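Local structure of sulfide-quinone reductase (Aquifex aeolicus, 3HYW) at residues A[119-124]-A[133-138]; A[161-166]-A[247-252]. The protein catalyses the FAD-dependent oxidation of hydrogen sulfide by a quinone, building up polysulfur that is released typically as cyclooctasulfur. All coordinates share one frame; numbering follows the deposited sequence.

Overall arrangement
The two contacts are neighbours, with centres about 9 Å apart, and strand 247-255 ties them together: Thr121 and Ser120 of contact 1 hydrogen-bond to Thr248 of contact 2. Contact 1 joins the linker 119-124 to helix 126-141 and is only partly buried, its inner half reaching the flavin and its outer half touched by a lysine. Contact 2 packs helix 158-173 on the same strand and is fully buried. The chemistry follows the place: an aliphatic chain with one weak charged bond to a carbonyl at the partly exposed edge, aromatic and methionine packing in the core. Cys124 and Met251, one from each contact, meet beside the bound hydrogen sulfide.

Contact 1: A[119-124]-A[133-138]; sequences NSTSIC and QKKLQE. With FAD (flavin-adenine dinucleotide), chain G; H2S (hydrosulfuric acid), chain J.
Thr121 and Lys135 bring the two backbones nearest, their CA atoms 8.1 Å apart, where the extended linker 119-124 passes helix 126-141 in the Rossmann-type flavoprotein fold of the pyridine nucleotide-disulphide oxidoreductases. The linker leaves the short helix 116-119 and borders strand 247-255, with backbone bonds from Thr121 to Phe250. The Lys135 side chain runs antiparallel to that of Thr121, its methylenes passing over the threonine methyl. Lys135 CD sits 3.4 Å from Thr121 CG2, tighter than usual for two carbons. Thr121 is turned by its first torsion (chi1 61°) so that CG2 lies beside its own backbone N and faces the lysine; its OG1 serves the other neighbour, hydrogen-bonded to the carbonyl oxygen of Thr248. A bend at chi3 (82°) in an otherwise extended chain carries the lysine ammonium to the end of helix 116-119. There Lys135 NZ makes a weak hydrogen bond of 3.2 Å to Asn119 O. The next carbonyl oxygen, Ser120 O, is merely near, 3.7 Å from Lys135 NZ. A positive group beside the last carbonyl of a helix should be electrostatically welcome, though a weak bond on a partly exposed residue holds it only lightly. Asn119 ND2 is engaged by Ile226 O, and Ser120 OG by Thr248 OG1. At its inner end the linker lines the flavin and sulfide pockets: Cys124 borders the bound hydrogen sulfide, and Ile123 O lies 3.3 Å from the flavin methyl C7M.

Contact 2: A[161-166]-A[247-252]; sequences YEFALM and FTMFMP
Phe163 loses the most surface here, pushing its ring from helix 158-173 into the angle between Met249 and Phe247 on strand 247-255. This is helix-on-sheet packing in the Rossmann-like fold: the helix is the crossover between the parallel strands 146-150 and 182-185, and strand 247-255 lies next to 146-150 in the same sheet. Phe163 and Met249 have the closest backbones, CA to CA 8.4 Å. With CG anti to the backbone N (chi1 -175°), the Phe163 ring stands out from the helix toward the strand. Met249 covers one of its faces. Met249 CG lies 4.0 Å from the centroid of the Phe163 ring, 21° off the normal and displaced toward the rim, a CH-pi contact; Met249 CB, on the same side of the ring, comes within 3.6 Å of Phe163 CE1. The methionine chain, bent at chi2 and chi3, curls over that same face toward the root of the ring, bringing Met249 CE to 4.0 Å from Phe163 CB. Its SD is 5.1 Å from the Phe163 centroid, a longer Met-aromatic contact. Phe247 reaches in from the strand and meets the ring rim to rim, Phe247 CE1 being 3.7 Å from Phe163 CE1, the two planes nearly parallel but side by side, not stacked. Ala49 and Met50 of helix 45-50, Ile148, and Thr132 and Leu136 of helix 126-141 also touch Phe163. Without a hydrogen bond or charge between the segments, the joint rests on dispersion and shape, so the orientation of Phe163 depends on its fit among buried neighbours.

Contact 1: A[119-124]-A[133-138]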
ATOM      1  N   ASN A 119      15.383  28.555 -16.369  1.00 37.19           N
ATOM      2  CA  ASN A 119      14.171  28.833 -15.586  1.00 36.83           C
ATOM      3  C   ASN A 119      14.022  28.042 -14.287  1.00 36.63           C
ATOM      4  O   ASN A 119      13.262  28.436 -13.397  1.00 36.56           O
ATOM      5  CB  ASN A 119      12.925  28.629 -16.452  1.00 36.52           C
ATOM      6  CG  ASN A 119      12.939  29.483 -17.703  1.00 36.04           C
ATOM      7  OD1 ASN A 119      13.386  30.631 -17.679  1.00 35.69           O
ATOM      8  ND2 ASN A 119      12.445  28.929 -18.802  1.00 35.77           N
ATOM      9  N   SER A 120      14.730  26.921 -14.185  1.00 36.54           N
ATOM     10  CA  SER A 120      14.663  26.097 -12.982  1.00 36.39           C
ATOM     11  C   SER A 120      15.857  26.362 -12.066  1.00 36.42           C
ATOM     12  O   SER A 120      16.636  27.295 -12.296  1.00 36.67           O
ATOM     13  CB  SER A 120      14.586  24.616 -13.359  1.00 36.30           C
ATOM     14  OG  SER A 120      14.112  23.839 -12.275  1.00 36.58           O
ATOM     15  N   THR A 121      15.980  25.553 -11.017  1.00 36.18           N
ATOM     16  CA  THR A 121      17.154  25.573 -10.148  1.00 35.90           C
ATOM     17  C   THR A 121      17.695  24.160 -10.017  1.00 35.90           C
ATOM     18  O   THR A 121      17.009  23.191 -10.334  1.00 35.34           O
ATOM     19  CB  THR A 121      16.855  26.147  -8.736  1.00 35.82           C
ATOM     20  OG1 THR A 121      15.876  25.339  -8.072  1.00 35.55           O
ATOM     21  CG2 THR A 121      16.365  27.590  -8.811  1.00 35.46           C
ATOM     22  N   SER A 122      18.934  24.053  -9.545  1.00 36.51           N
ATOM     23  CA  SER A 122      19.574  22.773  -9.328  1.00 36.80           C
ATOM     24  C   SER A 122      20.500  22.876  -8.122  1.00 36.90           C
ATOM     25  O   SER A 122      20.920  23.969  -7.743  1.00 36.93           O
ATOM     26  CB  SER A 122      20.352  22.365 -10.573  1.00 36.93           C
ATOM     27  OG  SER A 122      21.471  23.210 -10.744  1.00 38.41           O
ATOM     28  N   ILE A 123      20.807  21.734  -7.517  1.00 36.70           N
ATOM     29  CA  ILE A 123      21.556  21.696  -6.264  1.00 36.64           C
ATOM     30  C   ILE A 123      22.775  20.768  -6.358  1.00 36.75           C
ATOM     31  O   ILE A 123      23.344  20.378  -5.338  1.00 36.13           O
ATOM     32  CB  ILE A 123      20.638  21.297  -5.073  1.00 36.68           C
ATOM     33  CG1 ILE A 123      20.117  19.860  -5.234  1.00 37.07           C
ATOM     34  CG2 ILE A 123      19.468  22.282  -4.940  1.00 36.34           C
ATOM     35  CD1 ILE A 123      19.171  19.399  -4.125  1.00 36.89           C
ATOM     36  N   CYS A 124      23.187  20.457  -7.588  1.00 36.75           N
ATOM     37  CA  CYS A 124      24.215  19.439  -7.841  1.00 37.22           C
ATOM     38  C   CYS A 124      25.644  19.939  -7.666  1.00 37.24           C
ATOM     39  O   CYS A 124      26.565  19.139  -7.490  1.00 37.96           O
ATOM     40  CB  CYS A 124      24.051  18.847  -9.243  1.00 37.36           C
ATOM     41  SG  CYS A 124      22.608  17.839  -9.443  0.50 38.88           S
ATOM     42  N   GLN A 133      19.326  28.894  -3.292  1.00 37.52           N
ATOM     43  CA  GLN A 133      19.078  29.560  -2.015  1.00 37.93           C
ATOM     44  C   GLN A 133      18.499  30.953  -2.250  1.00 38.12           C
ATOM     45  O   GLN A 133      17.535  31.346  -1.593  1.00 37.90           O
ATOM     46  CB  GLN A 133      20.368  29.628  -1.179  1.00 37.81           C
ATOM     47  CG  GLN A 133      20.198  30.243   0.214  1.00 38.29           C
ATOM     48  CD  GLN A 133      21.501  30.293   1.024  1.00 38.46           C
ATOM     49  OE1 GLN A 133      22.376  29.419   0.908  1.00 38.47           O
ATOM     50  NE2 GLN A 133      21.622  31.315   1.863  1.00 38.28           N
ATOM     51  N   LYS A 134      19.078  31.672  -3.211  1.00 38.65           N
ATOM     52  CA  LYS A 134      18.655  33.034  -3.542  1.00 39.37           C
ATOM     53  C   LYS A 134      17.236  33.090  -4.103  1.00 39.61           C
ATOM     54  O   LYS A 134      16.504  34.047  -3.843  1.00 39.57           O
ATOM     55  CB  LYS A 134      19.631  33.690  -4.525  1.00 39.65           C
ATOM     56  CG  LYS A 134      21.045  33.881  -3.984  1.00 40.51           C
ATOM     57  CD  LYS A 134      21.841  34.818  -4.874  1.00 43.02           C
ATOM     58  CE  LYS A 134      23.334  34.725  -4.586  1.00 44.69           C
ATOM     59  NZ  LYS A 134      24.006  36.065  -4.715  1.00 44.98           N
ATOM     60  N   LYS A 135      16.852  32.063  -4.865  1.00 39.69           N
ATOM     61  CA  LYS A 135      15.514  32.001  -5.462  1.00 40.03           C
ATOM     62  C   LYS A 135      14.455  31.536  -4.470  1.00 39.58           C
ATOM     63  O   LYS A 135      13.283  31.877  -4.614  1.00 39.65           O
ATOM     64  CB  LYS A 135      15.509  31.125  -6.716  1.00 39.81           C
ATOM     65  CG  LYS A 135      16.082  31.828  -7.944  1.00 41.09           C
ATOM     66  CD  LYS A 135      16.045  30.952  -9.192  1.00 41.51           C
ATOM     67  CE  LYS A 135      14.676  30.956  -9.891  1.00 43.91           C
ATOM     68  NZ  LYS A 135      14.735  30.296 -11.238  1.00 43.82           N
ATOM     69  N   LEU A 136      14.872  30.764  -3.466  1.00 39.17           N
ATOM     70  CA  LEU A 136      13.969  30.320  -2.401  1.00 38.94           C
ATOM     71  C   LEU A 136      13.440  31.482  -1.561  1.00 39.10           C
ATOM     72  O   LEU A 136      12.264  31.494  -1.178  1.00 39.01           O
ATOM     73  CB  LEU A 136      14.644  29.280  -1.504  1.00 38.65           C
ATOM     74  CG  LEU A 136      14.629  27.828  -1.993  1.00 38.18           C
ATOM     75  CD1 LEU A 136      15.492  26.956  -1.103  1.00 37.10           C
ATOM     76  CD2 LEU A 136      13.211  27.288  -2.047  1.00 37.55           C
ATOM     77  N   GLN A 137      14.311  32.451  -1.279  1.00 39.20           N
ATOM     78  CA  GLN A 137      13.928  33.651  -0.530  1.00 39.74           C
ATOM     79  C   GLN A 137      12.732  34.350  -1.180  1.00 39.55           C
ATOM     80  O   GLN A 137      11.827  34.824  -0.487  1.00 39.73           O
ATOM     81  CB  GLN A 137      15.120  34.612  -0.390  1.00 39.83           C
ATOM     82  CG  GLN A 137      16.232  34.123   0.551  1.00 41.07           C
ATOM     83  CD  GLN A 137      15.789  34.027   2.014  1.00 43.23           C
ATOM     84  OE1 GLN A 137      15.860  32.960   2.626  1.00 44.02           O
ATOM     85  NE2 GLN A 137      15.323  35.143   2.573  1.00 43.97           N
ATOM     86  N   GLU A 138      12.733  34.377  -2.513  1.00 39.50           N
ATOM     87  CA  GLU A 138      11.652  34.945  -3.326  1.00 39.63           C
ATOM     88  C   GLU A 138      10.339  34.150  -3.204  1.00 38.72           C
ATOM     89  O   GLU A 138       9.249  34.720  -3.290  1.00 38.75           O
ATOM     90  CB  GLU A 138      12.108  35.018  -4.789  1.00 39.58           C
ATOM     91  CG  GLU A 138      11.146  35.719  -5.751  1.00 41.08           C
ATOM     92  CD  GLU A 138      11.558  35.588  -7.221  1.00 41.55           C
ATOM     93  OE1 GLU A 138      12.707  35.164  -7.500  1.00 44.34           O
ATOM     94  OE2 GLU A 138      10.725  35.917  -8.102  1.00 43.68           O
TER
HETATM   95  PA  FAD G 441      32.557  14.903  -7.325  1.00 23.13           P
HETATM   96  O1A FAD G 441      32.639  14.642  -5.842  1.00 21.98           O
HETATM   97  O2A FAD G 441      31.508  15.835  -7.850  1.00 24.09           O
HETATM   98  O5B FAD G 441      34.006  15.418  -7.760  1.00 24.67           O
HETATM   99  C5B FAD G 441      34.405  15.632  -9.104  1.00 24.01           C
HETATM  100  C4B FAD G 441      35.623  16.542  -9.060  1.00 24.36           C
HETATM  101  O4B FAD G 441      36.237  16.603 -10.347  1.00 25.28           O
HETATM  102  C3B FAD G 441      35.231  17.969  -8.714  1.00 25.54           C
HETATM  103  O3B FAD G 441      36.207  18.506  -7.814  1.00 25.86           O
HETATM  104  C2B FAD G 441      35.277  18.689 -10.047  1.00 25.73           C
HETATM  105  O2B FAD G 441      35.552  20.080  -9.894  1.00 26.92           O
HETATM  106  C1B FAD G 441      36.412  17.963 -10.745  1.00 25.75           C
HETATM  107  N9A FAD G 441      36.404  18.049 -12.230  1.00 26.20           N
HETATM  108  C8A FAD G 441      35.335  17.988 -13.052  1.00 26.17           C
HETATM  109  N7A FAD G 441      35.765  18.081 -14.335  1.00 26.59           N
HETATM  110  C5A FAD G 441      37.113  18.210 -14.306  1.00 26.19           C
HETATM  111  C6A FAD G 441      38.094  18.349 -15.285  1.00 26.33           C
HETATM  112  N6A FAD G 441      37.756  18.377 -16.595  1.00 25.81           N
HETATM  113  N1A FAD G 441      39.399  18.452 -14.917  1.00 26.27           N
HETATM  114  C2A FAD G 441      39.755  18.426 -13.621  1.00 26.78           C
HETATM  115  N3A FAD G 441      38.830  18.296 -12.657  1.00 26.57           N
HETATM  116  C4A FAD G 441      37.508  18.182 -12.975  1.00 26.06           C
HETATM  117  N1  FAD G 441      25.774  10.268  -2.155  1.00 22.93           N
HETATM  118  C2  FAD G 441      25.553   9.701  -0.939  1.00 23.66           C
HETATM  119  O2  FAD G 441      26.044   8.585  -0.676  1.00 24.10           O
HETATM  120  N3  FAD G 441      24.814  10.326   0.009  1.00 23.08           N
HETATM  121  C4  FAD G 441      24.279  11.538  -0.244  1.00 23.39           C
HETATM  122  O4  FAD G 441      23.521  12.180   0.694  1.00 23.55           O
HETATM  123  C4X FAD G 441      24.489  12.137  -1.480  1.00 23.22           C
HETATM  124  N5  FAD G 441      23.943  13.348  -1.729  1.00 23.21           N
HETATM  125  C5X FAD G 441      24.141  13.953  -2.921  1.00 23.05           C
HETATM  126  C6  FAD G 441      23.578  15.214  -3.150  1.00 23.03           C
HETATM  127  C7  FAD G 441      23.756  15.856  -4.371  1.00 23.35           C
HETATM  128  C7M FAD G 441      23.122  17.219  -4.577  1.00 23.27           C
HETATM  129  C8  FAD G 441      24.505  15.225  -5.367  1.00 23.43           C
HETATM  130  C8M FAD G 441      24.736  15.865  -6.724  1.00 23.84           C
HETATM  131  C9  FAD G 441      25.060  13.964  -5.133  1.00 23.15           C
HETATM  132  C9A FAD G 441      24.896  13.312  -3.901  1.00 23.25           C
HETATM  133  N10 FAD G 441      25.452  12.088  -3.654  1.00 23.61           N
HETATM  134  C10 FAD G 441      25.249  11.488  -2.452  1.00 23.12           C
HETATM  135  C1' FAD G 441      26.194  11.381  -4.724  1.00 23.08           C
HETATM  136  C2' FAD G 441      27.707  11.310  -4.701  1.00 22.43           C
HETATM  137  O2' FAD G 441      28.167  10.877  -3.414  1.00 23.62           O
HETATM  138  C3' FAD G 441      28.279  12.665  -5.121  1.00 22.62           C
HETATM  139  O3' FAD G 441      27.787  13.000  -6.441  1.00 20.36           O
HETATM  140  C4' FAD G 441      29.802  12.648  -5.124  1.00 22.58           C
HETATM  141  O4' FAD G 441      30.260  14.006  -5.111  1.00 23.25           O
HETATM  142  C5' FAD G 441      30.344  11.919  -6.349  1.00 21.62           C
HETATM  143  O5' FAD G 441      31.764  11.837  -6.275  1.00 22.49           O
HETATM  144  P   FAD G 441      32.705  12.027  -7.571  1.00 21.98           P
HETATM  145  O1P FAD G 441      34.134  11.945  -7.104  1.00 21.34           O
HETATM  146  O2P FAD G 441      32.242  11.124  -8.694  1.00 20.22           O
HETATM  147  O3P FAD G 441      32.381  13.514  -8.101  1.00 21.19           O
HETATM  148  S   H2S J 700      23.692  15.883  -7.942  0.50 28.49           S

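Contact 2: A[161-166]-A[247-252]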
ATOM      1  N   TYR A 161      14.283  14.159  -3.549  1.00 31.09           N
ATOM      2  CA  TYR A 161      13.441  13.792  -2.408  1.00 31.47           C
ATOM      3  C   TYR A 161      13.819  14.565  -1.148  1.00 31.99           C
ATOM      4  O   TYR A 161      12.941  15.062  -0.431  1.00 31.87           O
ATOM      5  CB  TYR A 161      13.537  12.292  -2.142  1.00 31.27           C
ATOM      6  CG  TYR A 161      12.828  11.468  -3.175  1.00 31.00           C
ATOM      7  CD1 TYR A 161      11.455  11.258  -3.090  1.00 30.58           C
ATOM      8  CD2 TYR A 161      13.517  10.919  -4.255  1.00 30.61           C
ATOM      9  CE1 TYR A 161      10.791  10.513  -4.048  1.00 32.22           C
ATOM     10  CE2 TYR A 161      12.857  10.171  -5.211  1.00 30.87           C
ATOM     11  CZ  TYR A 161      11.494   9.974  -5.099  1.00 30.26           C
ATOM     12  OH  TYR A 161      10.820   9.233  -6.031  1.00 31.24           O
ATOM     13  N   GLU A 162      15.123  14.659  -0.881  1.00 32.35           N
ATOM     14  CA  GLU A 162      15.629  15.417   0.263  1.00 33.12           C
ATOM     15  C   GLU A 162      15.184  16.866   0.201  1.00 32.73           C
ATOM     16  O   GLU A 162      14.641  17.388   1.171  1.00 32.59           O
ATOM     17  CB  GLU A 162      17.160  15.392   0.319  1.00 33.46           C
ATOM     18  CG  GLU A 162      17.775  14.148   0.881  1.00 36.14           C
ATOM     19  CD  GLU A 162      19.268  14.318   1.092  1.00 39.30           C
ATOM     20  OE1 GLU A 162      19.969  14.625   0.101  1.00 41.66           O
ATOM     21  OE2 GLU A 162      19.734  14.166   2.244  1.00 40.17           O
ATOM     22  N   PHE A 163      15.428  17.505  -0.941  1.00 32.66           N
ATOM     23  CA  PHE A 163      15.128  18.926  -1.124  1.00 32.67           C
ATOM     24  C   PHE A 163      13.632  19.216  -0.984  1.00 32.54           C
ATOM     25  O   PHE A 163      13.238  20.211  -0.373  1.00 32.40           O
ATOM     26  CB  PHE A 163      15.647  19.427  -2.483  1.00 32.76           C
ATOM     27  CG  PHE A 163      15.471  20.913  -2.690  1.00 33.19           C
ATOM     28  CD1 PHE A 163      14.358  21.412  -3.367  1.00 33.60           C
ATOM     29  CD2 PHE A 163      16.412  21.813  -2.198  1.00 33.13           C
ATOM     30  CE1 PHE A 163      14.184  22.791  -3.547  1.00 33.64           C
ATOM     31  CE2 PHE A 163      16.249  23.195  -2.375  1.00 33.31           C
ATOM     32  CZ  PHE A 163      15.138  23.681  -3.056  1.00 33.09           C
ATOM     33  N   ALA A 164      12.806  18.348  -1.554  1.00 32.22           N
ATOM     34  CA  ALA A 164      11.362  18.507  -1.452  1.00 31.98           C
ATOM     35  C   ALA A 164      10.894  18.464   0.008  1.00 32.11           C
ATOM     36  O   ALA A 164      10.090  19.299   0.438  1.00 32.26           O
ATOM     37  CB  ALA A 164      10.658  17.456  -2.283  1.00 31.71           C
ATOM     38  N   LEU A 165      11.405  17.501   0.770  1.00 31.96           N
ATOM     39  CA  LEU A 165      10.979  17.332   2.154  1.00 32.49           C
ATOM     40  C   LEU A 165      11.581  18.379   3.092  1.00 32.52           C
ATOM     41  O   LEU A 165      10.924  18.813   4.050  1.00 31.99           O
ATOM     42  CB  LEU A 165      11.231  15.899   2.629  1.00 32.50           C
ATOM     43  CG  LEU A 165      10.249  14.941   1.948  1.00 33.51           C
ATOM     44  CD1 LEU A 165      10.712  13.519   2.009  1.00 34.47           C
ATOM     45  CD2 LEU A 165       8.845  15.088   2.528  1.00 33.93           C
ATOM     46  N   MET A 166      12.805  18.805   2.779  1.00 32.68           N
ATOM     47  CA  MET A 166      13.476  19.911   3.478  1.00 33.83           C
ATOM     48  C   MET A 166      12.718  21.219   3.294  1.00 33.13           C
ATOM     49  O   MET A 166      12.561  21.989   4.240  1.00 33.09           O
ATOM     50  CB  MET A 166      14.912  20.088   2.966  1.00 33.67           C
ATOM     51  CG  MET A 166      15.865  18.990   3.376  1.00 34.97           C
ATOM     52  SD  MET A 166      17.545  19.295   2.786  1.00 36.96           S
ATOM     53  CE  MET A 166      18.369  17.936   3.554  1.00 37.02           C
ATOM     54  N   PHE A 247       8.118  28.228  -8.394  1.00 35.14           N
ATOM     55  CA  PHE A 247       9.482  27.800  -8.103  1.00 34.53           C
ATOM     56  C   PHE A 247       9.642  26.334  -8.471  1.00 34.18           C
ATOM     57  O   PHE A 247       8.786  25.514  -8.144  1.00 34.10           O
ATOM     58  CB  PHE A 247       9.825  28.022  -6.624  1.00 34.54           C
ATOM     59  CG  PHE A 247      11.133  27.400  -6.206  1.00 35.00           C
ATOM     60  CD1 PHE A 247      11.190  26.060  -5.816  1.00 35.16           C
ATOM     61  CD2 PHE A 247      12.311  28.148  -6.211  1.00 35.52           C
ATOM     62  CE1 PHE A 247      12.405  25.467  -5.446  1.00 36.15           C
ATOM     63  CE2 PHE A 247      13.527  27.569  -5.832  1.00 36.41           C
ATOM     64  CZ  PHE A 247      13.573  26.225  -5.454  1.00 35.39           C
ATOM     65  N   THR A 248      10.737  26.012  -9.155  1.00 33.91           N
ATOM     66  CA  THR A 248      11.076  24.621  -9.451  1.00 33.66           C
ATOM     67  C   THR A 248      12.518  24.276  -9.077  1.00 33.49           C
ATOM     68  O   THR A 248      13.395  25.146  -9.028  1.00 33.53           O
ATOM     69  CB  THR A 248      10.858  24.255 -10.951  1.00 33.57           C
ATOM     70  OG1 THR A 248      11.765  25.001 -11.767  1.00 33.28           O
ATOM     71  CG2 THR A 248       9.433  24.542 -11.394  1.00 33.83           C
ATOM     72  N   MET A 249      12.745  22.994  -8.811  1.00 33.04           N
ATOM     73  CA  MET A 249      14.080  22.460  -8.632  1.00 33.00           C
ATOM     74  C   MET A 249      14.086  21.094  -9.292  1.00 32.91           C
ATOM     75  O   MET A 249      13.429  20.163  -8.817  1.00 32.90           O
ATOM     76  CB  MET A 249      14.431  22.348  -7.141  1.00 32.75           C
ATOM     77  CG  MET A 249      15.930  22.214  -6.829  1.00 33.56           C
ATOM     78  SD  MET A 249      16.749  20.747  -7.491  1.00 33.52           S
ATOM     79  CE  MET A 249      16.056  19.438  -6.481  1.00 31.87           C
ATOM     80  N   PHE A 250      14.825  20.977 -10.391  1.00 32.71           N
ATOM     81  CA  PHE A 250      14.952  19.706 -11.078  1.00 32.86           C
ATOM     82  C   PHE A 250      16.379  19.191 -11.117  1.00 33.49           C
ATOM     83  O   PHE A 250      17.332  19.967 -11.208  1.00 33.69           O
ATOM     84  CB  PHE A 250      14.325  19.765 -12.480  1.00 32.59           C
ATOM     85  CG  PHE A 250      12.847  19.549 -12.464  1.00 32.16           C
ATOM     86  CD1 PHE A 250      12.319  18.278 -12.657  1.00 30.70           C
ATOM     87  CD2 PHE A 250      11.982  20.604 -12.196  1.00 31.36           C
ATOM     88  CE1 PHE A 250      10.950  18.064 -12.596  1.00 30.71           C
ATOM     89  CE2 PHE A 250      10.611  20.399 -12.148  1.00 30.77           C
ATOM     90  CZ  PHE A 250      10.096  19.127 -12.349  1.00 31.18           C
ATOM     91  N   MET A 251      16.506  17.873 -11.005  1.00 33.77           N
ATOM     92  CA  MET A 251      17.779  17.200 -11.215  1.00 34.22           C
ATOM     93  C   MET A 251      18.076  17.169 -12.707  1.00 34.38           C
ATOM     94  O   MET A 251      17.170  16.912 -13.516  1.00 34.36           O
ATOM     95  CB  MET A 251      17.736  15.767 -10.680  1.00 34.48           C
ATOM     96  CG  MET A 251      17.371  15.645  -9.210  1.00 36.47           C
ATOM     97  SD  MET A 251      18.478  16.542  -8.096  1.00 41.68           S
ATOM     98  CE  MET A 251      20.043  15.728  -8.426  1.00 38.31           C
ATOM     99  N   PRO A 252      19.333  17.464 -13.079  1.00 34.27           N
ATOM    100  CA  PRO A 252      19.785  17.220 -14.440  1.00 34.29           C
ATOM    101  C   PRO A 252      20.224  15.768 -14.604  1.00 34.41           C
ATOM    102  O   PRO A 252      20.436  15.066 -13.608  1.00 34.49           O
ATOM    103  CB  PRO A 252      20.978  18.168 -14.584  1.00 34.08           C
ATOM    104  CG  PRO A 252      21.527  18.309 -13.205  1.00 34.18           C
ATOM    105  CD  PRO A 252      20.388  18.071 -12.239  1.00 34.48           C
TER